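Local coordinates for protein pyruvate formate-lyase 2 (Archaeoglobus fulgidus, PDB 2F3O) that is a glycyl radical enzyme of unknown exact function, related to pyruvate formate-lyase and glycerol dehydratase and probably a lyase, at residues 148-160 and 261-275. Sequence-based numbering, arbitrary orientation.
Sequences TEIAGISHVAVNY and QSALHQENYEQAISM. With GOL (glycerol), chain D.
Two short parallel strands, 156-157 and 273-274, join here beside a bound glycerol. The firm bridge pairs Ala157 with Ser274. Ser274 N gives a nearly straight bond to Val156 O (3.0 Å, 176°), and Val158 N donates to Ser274 O at 2.9 Å. Ahead of the strands, His155 N bonds Gln271 O.

The glycerol is gripped from both segments. His155 NE2 is hydrogen-bonded to glycerol O2 at 3.1 Å, and glycerol O3 donates to Gln271 OE1. Glu428, Asn332 and Asp440 bind the same molecule. The His155 ring is fixed by its other nitrogen: ND1 donates in the ring plane to Ile153 O (2.8 Å, 173°). Gln271 O lies over one face of this ring, offset toward the rim. Tyr269 OH sits at the ring edge, near CE1.

The Tyr269 ring lies against the loop 151-154, with Ala151 O over one face. Its hydroxyl shares a water with Thr148 OG1, which also bonds Asp440 O. With chi1 at -64° the Ser154 hydroxyl is turned to Tyr269 O, to which its OG donates at 2.7 Å.

At the far end, Tyr160 OH donates to Gln261 OE1 (2.7 Å), in the amide carbonyl plane and on a lone pair. Gln261 NE2 bonds Ile273 O, so the Gln261 amide links helix 250-267 both to Tyr160 and to strand 273-274. Val158 CG2 meets Leu264 CD1 tip to tip.

The ND1 bond holds the His155 ring with NE2 facing glycerol O2, so His155 and Gln271 together shape one side of the glycerol site.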
ATOM      1  N   THR A 148     -26.500  10.250 -15.559  1.00 38.30           N
ATOM      2  CA  THR A 148     -27.272   9.043 -15.780  1.00 38.70           C
ATOM      3  C   THR A 148     -27.067   7.966 -14.748  1.00 39.13           C
ATOM      4  O   THR A 148     -27.784   6.984 -14.755  1.00 39.45           O
ATOM      5  CB  THR A 148     -26.900   8.369 -17.064  1.00 38.50           C
ATOM      6  OG1 THR A 148     -25.644   7.730 -16.868  1.00 37.46           O
ATOM      7  CG2 THR A 148     -26.797   9.380 -18.170  1.00 38.97           C
ATOM      8  N   GLU A 149     -26.097   8.119 -13.855  1.00 39.74           N
ATOM      9  CA  GLU A 149     -25.807   7.037 -12.896  1.00 39.67           C
ATOM     10  C   GLU A 149     -26.834   6.909 -11.787  1.00 39.69           C
ATOM     11  O   GLU A 149     -26.703   6.049 -10.935  1.00 39.94           O
ATOM     12  CB  GLU A 149     -24.409   7.173 -12.314  1.00 39.43           C
ATOM     13  CG  GLU A 149     -23.322   6.942 -13.330  1.00 40.15           C
ATOM     14  CD  GLU A 149     -21.972   7.406 -12.843  1.00 41.74           C
ATOM     15  OE1 GLU A 149     -20.955   6.776 -13.200  1.00 43.69           O
ATOM     16  OE2 GLU A 149     -21.920   8.402 -12.100  1.00 42.02           O
ATOM     17  N   ILE A 150     -27.855   7.764 -11.828  1.00 39.97           N
ATOM     18  CA  ILE A 150     -29.056   7.671 -10.998  1.00 40.39           C
ATOM     19  C   ILE A 150     -29.738   6.353 -11.330  1.00 40.43           C
ATOM     20  O   ILE A 150     -30.340   5.694 -10.466  1.00 40.07           O
ATOM     21  CB  ILE A 150     -30.049   8.806 -11.365  1.00 40.35           C
ATOM     22  CG1 ILE A 150     -29.406  10.163 -11.187  1.00 40.64           C
ATOM     23  CG2 ILE A 150     -31.268   8.793 -10.474  1.00 40.78           C
ATOM     24  CD1 ILE A 150     -29.587  10.708  -9.791  1.00 40.68           C
ATOM     25  N   ALA A 151     -29.605   5.968 -12.594  1.00 40.41           N
ATOM     26  CA  ALA A 151     -30.319   4.835 -13.142  1.00 40.67           C
ATOM     27  C   ALA A 151     -29.550   3.539 -12.976  1.00 40.61           C
ATOM     28  O   ALA A 151     -30.096   2.459 -13.224  1.00 40.71           O
ATOM     29  CB  ALA A 151     -30.617   5.083 -14.603  1.00 40.45           C
ATOM     30  N   GLY A 152     -28.289   3.650 -12.563  1.00 40.43           N
ATOM     31  CA  GLY A 152     -27.390   2.494 -12.505  1.00 40.49           C
ATOM     32  C   GLY A 152     -26.187   2.724 -13.404  1.00 40.51           C
ATOM     33  O   GLY A 152     -26.036   3.819 -13.961  1.00 40.80           O
ATOM     34  N   ILE A 153     -25.324   1.717 -13.559  1.00 40.02           N
ATOM     35  CA  ILE A 153     -24.107   1.919 -14.352  1.00 39.71           C
ATOM     36  C   ILE A 153     -24.129   1.298 -15.742  1.00 39.71           C
ATOM     37  O   ILE A 153     -24.121   2.034 -16.719  1.00 39.93           O
ATOM     38  CB  ILE A 153     -22.824   1.491 -13.620  1.00 39.81           C
ATOM     39  CG1 ILE A 153     -22.812   2.056 -12.201  1.00 39.74           C
ATOM     40  CG2 ILE A 153     -21.582   1.934 -14.411  1.00 38.99           C
ATOM     41  CD1 ILE A 153     -22.736   3.538 -12.156  1.00 40.11           C
ATOM     42  N   SER A 154     -24.140  -0.033 -15.829  1.00 39.51           N
ATOM     43  CA  SER A 154     -24.064  -0.743 -17.116  1.00 39.89           C
ATOM     44  C   SER A 154     -22.934  -0.230 -18.030  1.00 39.82           C
ATOM     45  O   SER A 154     -21.803  -0.018 -17.567  1.00 40.26           O
ATOM     46  CB  SER A 154     -25.400  -0.691 -17.854  1.00 39.92           C
ATOM     47  OG  SER A 154     -26.423  -1.369 -17.155  1.00 41.63           O
ATOM     48  N   HIS A 155     -23.249  -0.013 -19.308  1.00 39.24           N
ATOM     49  CA  HIS A 155     -22.278   0.508 -20.287  1.00 38.74           C
ATOM     50  C   HIS A 155     -20.941  -0.185 -20.288  1.00 38.57           C
ATOM     51  O   HIS A 155     -19.933   0.440 -20.011  1.00 38.86           O
ATOM     52  CB  HIS A 155     -22.033   2.002 -20.083  1.00 38.49           C
ATOM     53  CG  HIS A 155     -23.241   2.834 -20.318  1.00 37.40           C
ATOM     54  ND1 HIS A 155     -24.223   2.992 -19.366  1.00 36.19           N
ATOM     55  CD2 HIS A 155     -23.642   3.534 -21.402  1.00 36.07           C
ATOM     56  CE1 HIS A 155     -25.172   3.767 -19.847  1.00 37.22           C
ATOM     57  NE2 HIS A 155     -24.856   4.091 -21.090  1.00 38.05           N
ATOM     58  N   VAL A 156     -20.932  -1.473 -20.560  1.00 38.43           N
ATOM     59  CA  VAL A 156     -19.686  -2.195 -20.619  1.00 38.36           C
ATOM     60  C   VAL A 156     -19.871  -3.315 -21.615  1.00 38.22           C
ATOM     61  O   VAL A 156     -20.929  -3.941 -21.644  1.00 38.76           O
ATOM     62  CB  VAL A 156     -19.259  -2.722 -19.204  1.00 38.39           C
ATOM     63  CG1 VAL A 156     -20.403  -3.403 -18.489  1.00 37.77           C
ATOM     64  CG2 VAL A 156     -18.042  -3.633 -19.294  1.00 38.69           C
ATOM     65  N   ALA A 157     -18.894  -3.518 -22.485  1.00 37.65           N
ATOM     66  CA  ALA A 157     -18.835  -4.743 -23.243  1.00 37.53           C
ATOM     67  C   ALA A 157     -18.358  -5.888 -22.327  1.00 37.53           C
ATOM     68  O   ALA A 157     -17.235  -5.876 -21.818  1.00 38.02           O
ATOM     69  CB  ALA A 157     -17.926  -4.589 -24.435  1.00 37.59           C
ATOM     70  N   VAL A 158     -19.249  -6.856 -22.125  1.00 37.12           N
ATOM     71  CA  VAL A 158     -19.055  -8.043 -21.311  1.00 36.63           C
ATOM     72  C   VAL A 158     -17.906  -8.910 -21.788  1.00 36.67           C
ATOM     73  O   VAL A 158     -17.765  -9.168 -22.978  1.00 36.51           O
ATOM     74  CB  VAL A 158     -20.321  -8.877 -21.406  1.00 36.73           C
ATOM     75  CG1 VAL A 158     -20.203 -10.147 -20.611  1.00 36.86           C
ATOM     76  CG2 VAL A 158     -21.507  -8.063 -20.960  1.00 36.25           C
ATOM     77  N   ASN A 159     -17.065  -9.355 -20.864  1.00 36.89           N
ATOM     78  CA  ASN A 159     -15.942 -10.196 -21.247  1.00 36.84           C
ATOM     79  C   ASN A 159     -16.374 -11.642 -21.529  1.00 36.78           C
ATOM     80  O   ASN A 159     -16.190 -12.530 -20.695  1.00 36.81           O
ATOM     81  CB  ASN A 159     -14.879 -10.150 -20.164  1.00 36.60           C
ATOM     82  CG  ASN A 159     -13.537 -10.678 -20.621  1.00 37.19           C
ATOM     83  OD1 ASN A 159     -13.435 -11.407 -21.611  1.00 36.18           O
ATOM     84  ND2 ASN A 159     -12.486 -10.346 -19.861  1.00 37.38           N
ATOM     85  N   TYR A 160     -16.926 -11.872 -22.717  1.00 36.36           N
ATOM     86  CA  TYR A 160     -17.275 -13.218 -23.128  1.00 35.94           C
ATOM     87  C   TYR A 160     -16.127 -14.208 -23.253  1.00 36.17           C
ATOM     88  O   TYR A 160     -16.283 -15.341 -22.807  1.00 36.27           O
ATOM     89  CB  TYR A 160     -18.206 -13.233 -24.339  1.00 35.64           C
ATOM     90  CG  TYR A 160     -19.581 -12.788 -23.922  1.00 35.02           C
ATOM     91  CD1 TYR A 160     -20.123 -11.609 -24.387  1.00 34.99           C
ATOM     92  CD2 TYR A 160     -20.307 -13.524 -23.003  1.00 35.32           C
ATOM     93  CE1 TYR A 160     -21.369 -11.187 -23.970  1.00 36.25           C
ATOM     94  CE2 TYR A 160     -21.549 -13.112 -22.574  1.00 35.22           C
ATOM     95  CZ  TYR A 160     -22.076 -11.941 -23.053  1.00 35.36           C
ATOM     96  OH  TYR A 160     -23.312 -11.526 -22.636  1.00 34.61           O
ATOM     97  N   GLN A 261     -26.166 -12.841 -21.627  1.00 40.91           N
ATOM     98  CA  GLN A 261     -26.614 -11.552 -22.095  1.00 40.61           C
ATOM     99  C   GLN A 261     -28.045 -11.220 -21.630  1.00 40.81           C
ATOM    100  O   GLN A 261     -28.283 -10.125 -21.110  1.00 41.14           O
ATOM    101  CB  GLN A 261     -26.474 -11.478 -23.607  1.00 40.24           C
ATOM    102  CG  GLN A 261     -26.854 -10.168 -24.188  1.00 39.84           C
ATOM    103  CD  GLN A 261     -25.778  -9.131 -24.096  1.00 38.66           C
ATOM    104  OE1 GLN A 261     -24.674  -9.378 -23.604  1.00 37.25           O
ATOM    105  NE2 GLN A 261     -26.095  -7.944 -24.588  1.00 38.92           N
ATOM    106  N   SER A 262     -28.975 -12.166 -21.760  1.00 40.62           N
ATOM    107  CA  SER A 262     -30.353 -11.945 -21.284  1.00 40.72           C
ATOM    108  C   SER A 262     -30.426 -11.909 -19.757  1.00 40.35           C
ATOM    109  O   SER A 262     -31.258 -11.205 -19.181  1.00 40.01           O
ATOM    110  CB  SER A 262     -31.321 -13.013 -21.836  1.00 41.03           C
ATOM    111  OG  SER A 262     -31.235 -14.248 -21.125  1.00 42.21           O
ATOM    112  N   ALA A 263     -29.549 -12.679 -19.120  1.00 39.89           N
ATOM    113  CA  ALA A 263     -29.479 -12.738 -17.678  1.00 39.53           C
ATOM    114  C   ALA A 263     -29.041 -11.392 -17.137  1.00 39.23           C
ATOM    115  O   ALA A 263     -29.662 -10.864 -16.215  1.00 38.95           O
ATOM    116  CB  ALA A 263     -28.522 -13.841 -17.228  1.00 39.39           C
ATOM    117  N   LEU A 264     -28.007 -10.821 -17.762  1.00 39.06           N
ATOM    118  CA  LEU A 264     -27.411  -9.543 -17.338  1.00 38.66           C
ATOM    119  C   LEU A 264     -28.434  -8.456 -17.340  1.00 38.62           C
ATOM    120  O   LEU A 264     -28.378  -7.556 -16.510  1.00 39.01           O
ATOM    121  CB  LEU A 264     -26.247  -9.131 -18.235  1.00 38.11           C
ATOM    122  CG  LEU A 264     -24.991  -9.867 -17.788  1.00 38.43           C
ATOM    123  CD1 LEU A 264     -23.850  -9.684 -18.747  1.00 37.22           C
ATOM    124  CD2 LEU A 264     -24.605  -9.450 -16.399  1.00 38.85           C
ATOM    125  N   HIS A 265     -29.403  -8.574 -18.245  1.00 38.22           N
ATOM    126  CA  HIS A 265     -30.442  -7.588 -18.366  1.00 38.19           C
ATOM    127  C   HIS A 265     -31.505  -7.675 -17.281  1.00 38.75           C
ATOM    128  O   HIS A 265     -32.448  -6.873 -17.258  1.00 38.83           O
ATOM    129  CB  HIS A 265     -31.046  -7.640 -19.754  1.00 37.88           C
ATOM    130  CG  HIS A 265     -30.232  -6.904 -20.765  1.00 37.63           C
ATOM    131  ND1 HIS A 265     -29.179  -7.490 -21.438  1.00 36.93           N
ATOM    132  CD2 HIS A 265     -30.278  -5.616 -21.175  1.00 36.31           C
ATOM    133  CE1 HIS A 265     -28.625  -6.598 -22.240  1.00 36.34           C
ATOM    134  NE2 HIS A 265     -29.275  -5.455 -22.101  1.00 36.73           N
ATOM    135  N   GLN A 266     -31.345  -8.624 -16.361  1.00 39.10           N
ATOM    136  CA  GLN A 266     -32.284  -8.736 -15.262  1.00 39.29           C
ATOM    137  C   GLN A 266     -31.652  -8.126 -14.040  1.00 39.36           C
ATOM    138  O   GLN A 266     -32.342  -7.789 -13.089  1.00 39.23           O
ATOM    139  CB  GLN A 266     -32.674 -10.187 -14.992  1.00 39.61           C
ATOM    140  CG  GLN A 266     -33.059 -11.026 -16.205  1.00 40.28           C
ATOM    141  CD  GLN A 266     -34.083 -10.353 -17.093  1.00 43.09           C
ATOM    142  OE1 GLN A 266     -35.086  -9.790 -16.628  1.00 44.67           O
ATOM    143  NE2 GLN A 266     -33.831 -10.398 -18.393  1.00 43.57           N
ATOM    144  N   GLU A 267     -30.331  -7.975 -14.084  1.00 39.43           N
ATOM    145  CA  GLU A 267     -29.585  -7.371 -12.984  1.00 39.57           C
ATOM    146  C   GLU A 267     -29.265  -5.894 -13.262  1.00 40.35           C
ATOM    147  O   GLU A 267     -29.404  -5.042 -12.392  1.00 40.20           O
ATOM    148  CB  GLU A 267     -28.295  -8.153 -12.743  1.00 39.25           C
ATOM    149  CG  GLU A 267     -27.291  -7.469 -11.812  1.00 39.39           C
ATOM    150  CD  GLU A 267     -25.976  -8.224 -11.690  1.00 39.10           C
ATOM    151  OE1 GLU A 267     -25.155  -8.180 -12.635  1.00 34.94           O
ATOM    152  OE2 GLU A 267     -25.779  -8.870 -10.638  1.00 40.76           O
ATOM    153  N   ASN A 268     -28.852  -5.598 -14.488  1.00 41.12           N
ATOM    154  CA  ASN A 268     -28.354  -4.271 -14.838  1.00 41.64           C
ATOM    155  C   ASN A 268     -29.291  -3.585 -15.773  1.00 41.98           C
ATOM    156  O   ASN A 268     -29.882  -4.250 -16.634  1.00 42.39           O
ATOM    157  CB  ASN A 268     -27.016  -4.396 -15.540  1.00 41.32           C
ATOM    158  CG  ASN A 268     -26.023  -5.113 -14.708  1.00 41.28           C
ATOM    159  OD1 ASN A 268     -25.382  -4.516 -13.841  1.00 41.47           O
ATOM    160  ND2 ASN A 268     -25.897  -6.416 -14.934  1.00 40.76           N
ATOM    161  N   TYR A 269     -29.389  -2.262 -15.645  1.00 41.86           N
ATOM    162  CA  TYR A 269     -30.335  -1.502 -16.451  1.00 41.77           C
ATOM    163  C   TYR A 269     -29.977  -1.484 -17.943  1.00 41.97           C
ATOM    164  O   TYR A 269     -28.851  -1.778 -18.332  1.00 41.59           O
ATOM    165  CB  TYR A 269     -30.634  -0.116 -15.826  1.00 41.68           C
ATOM    166  CG  TYR A 269     -29.804   1.032 -16.316  1.00 41.13           C
ATOM    167  CD1 TYR A 269     -30.410   2.160 -16.852  1.00 40.61           C
ATOM    168  CD2 TYR A 269     -28.410   0.997 -16.243  1.00 41.78           C
ATOM    169  CE1 TYR A 269     -29.659   3.234 -17.313  1.00 40.52           C
ATOM    170  CE2 TYR A 269     -27.639   2.057 -16.715  1.00 42.20           C
ATOM    171  CZ  TYR A 269     -28.274   3.181 -17.245  1.00 41.65           C
ATOM    172  OH  TYR A 269     -27.515   4.223 -17.719  1.00 41.11           O
ATOM    173  N   GLU A 270     -30.973  -1.144 -18.755  1.00 42.71           N
ATOM    174  CA  GLU A 270     -31.044  -1.390 -20.208  1.00 43.23           C
ATOM    175  C   GLU A 270     -29.965  -0.805 -21.098  1.00 43.43           C
ATOM    176  O   GLU A 270     -29.951  -1.098 -22.288  1.00 44.05           O
ATOM    177  CB  GLU A 270     -32.358  -0.824 -20.722  1.00 43.14           C
ATOM    178  CG  GLU A 270     -33.348  -0.567 -19.612  1.00 45.09           C
ATOM    179  CD  GLU A 270     -33.339   0.865 -19.066  1.00 48.30           C
ATOM    180  OE1 GLU A 270     -33.076   1.821 -19.839  1.00 49.15           O
ATOM    181  OE2 GLU A 270     -33.611   1.026 -17.847  1.00 50.16           O
ATOM    182  N   GLN A 271     -29.081   0.030 -20.564  1.00 43.13           N
ATOM    183  CA  GLN A 271     -28.178   0.764 -21.430  1.00 42.89           C
ATOM    184  C   GLN A 271     -26.812   0.118 -21.676  1.00 42.43           C
ATOM    185  O   GLN A 271     -25.987  -0.019 -20.771  1.00 42.44           O
ATOM    186  CB  GLN A 271     -28.011   2.202 -20.948  1.00 43.11           C
ATOM    187  CG  GLN A 271     -29.308   2.904 -20.716  1.00 44.25           C
ATOM    188  CD  GLN A 271     -30.103   3.009 -21.965  1.00 46.31           C
ATOM    189  OE1 GLN A 271     -29.590   3.478 -22.972  1.00 48.31           O
ATOM    190  NE2 GLN A 271     -31.365   2.579 -21.925  1.00 45.93           N
ATOM    191  N   ALA A 272     -26.604  -0.279 -22.920  1.00 41.45           N
ATOM    192  CA  ALA A 272     -25.276  -0.478 -23.475  1.00 40.69           C
ATOM    193  C   ALA A 272     -24.507  -1.682 -22.991  1.00 40.23           C
ATOM    194  O   ALA A 272     -23.286  -1.674 -23.049  1.00 40.84           O
ATOM    195  CB  ALA A 272     -24.439   0.781 -23.370  1.00 40.12           C
ATOM    196  N   ILE A 273     -25.207  -2.703 -22.510  1.00 39.47           N
ATOM    197  CA  ILE A 273     -24.547  -3.942 -22.147  1.00 38.88           C
ATOM    198  C   ILE A 273     -24.188  -4.636 -23.452  1.00 39.27           C
ATOM    199  O   ILE A 273     -25.058  -5.120 -24.159  1.00 39.50           O
ATOM    200  CB  ILE A 273     -25.471  -4.832 -21.324  1.00 38.54           C
ATOM    201  CG1 ILE A 273     -26.022  -4.060 -20.143  1.00 37.84           C
ATOM    202  CG2 ILE A 273     -24.744  -6.062 -20.841  1.00 37.53           C
ATOM    203  CD1 ILE A 273     -26.945  -4.875 -19.291  1.00 38.30           C
ATOM    204  N   SER A 274     -22.905  -4.673 -23.780  1.00 39.45           N
ATOM    205  CA  SER A 274     -22.483  -5.023 -25.133  1.00 39.61           C
ATOM    206  C   SER A 274     -21.709  -6.324 -25.192  1.00 39.67           C
ATOM    207  O   SER A 274     -21.323  -6.875 -24.162  1.00 39.98           O
ATOM    208  CB  SER A 274     -21.659  -3.884 -25.714  1.00 39.82           C
ATOM    209  OG  SER A 274     -22.394  -2.667 -25.630  1.00 40.14           O
ATOM    210  N   MET A 275     -21.488  -6.830 -26.396  1.00 39.46           N
ATOM    211  CA  MET A 275     -20.911  -8.158 -26.539  1.00 39.60           C
ATOM    212  C   MET A 275     -19.447  -8.167 -26.971  1.00 39.35           C
ATOM    213  O   MET A 275     -18.816  -9.221 -27.021  1.00 39.52           O
ATOM    214  CB  MET A 275     -21.754  -9.003 -27.486  1.00 39.55           C
ATOM    215  CG  MET A 275     -23.028  -9.527 -26.854  1.00 39.66           C
ATOM    216  SD  MET A 275     -24.214 -10.074 -28.108  1.00 40.38           S
ATOM    217  CE  MET A 275     -25.351  -8.681 -28.106  1.00 40.45           C
TER
HETATM  218  C1  GOL D 778     -24.808   4.663 -24.997  1.00 40.81           C
HETATM  219  O1  GOL D 778     -23.923   5.403 -24.206  1.00 42.49           O
HETATM  220  C2  GOL D 778     -26.226   5.090 -24.691  1.00 41.23           C
HETATM  221  O2  GOL D 778     -26.393   5.535 -23.356  1.00 39.96           O
HETATM  222  C3  GOL D 778     -27.064   3.867 -24.984  1.00 42.03           C
HETATM  223  O3  GOL D 778     -28.340   4.309 -25.356  1.00 42.74           O
HETATM  224  O   HOH W   1     -25.464   5.015 -16.333  1.00 33.09           O
HETATM  225  O   HOH W   2     -24.035  -1.997 -13.727  1.00 40.00           O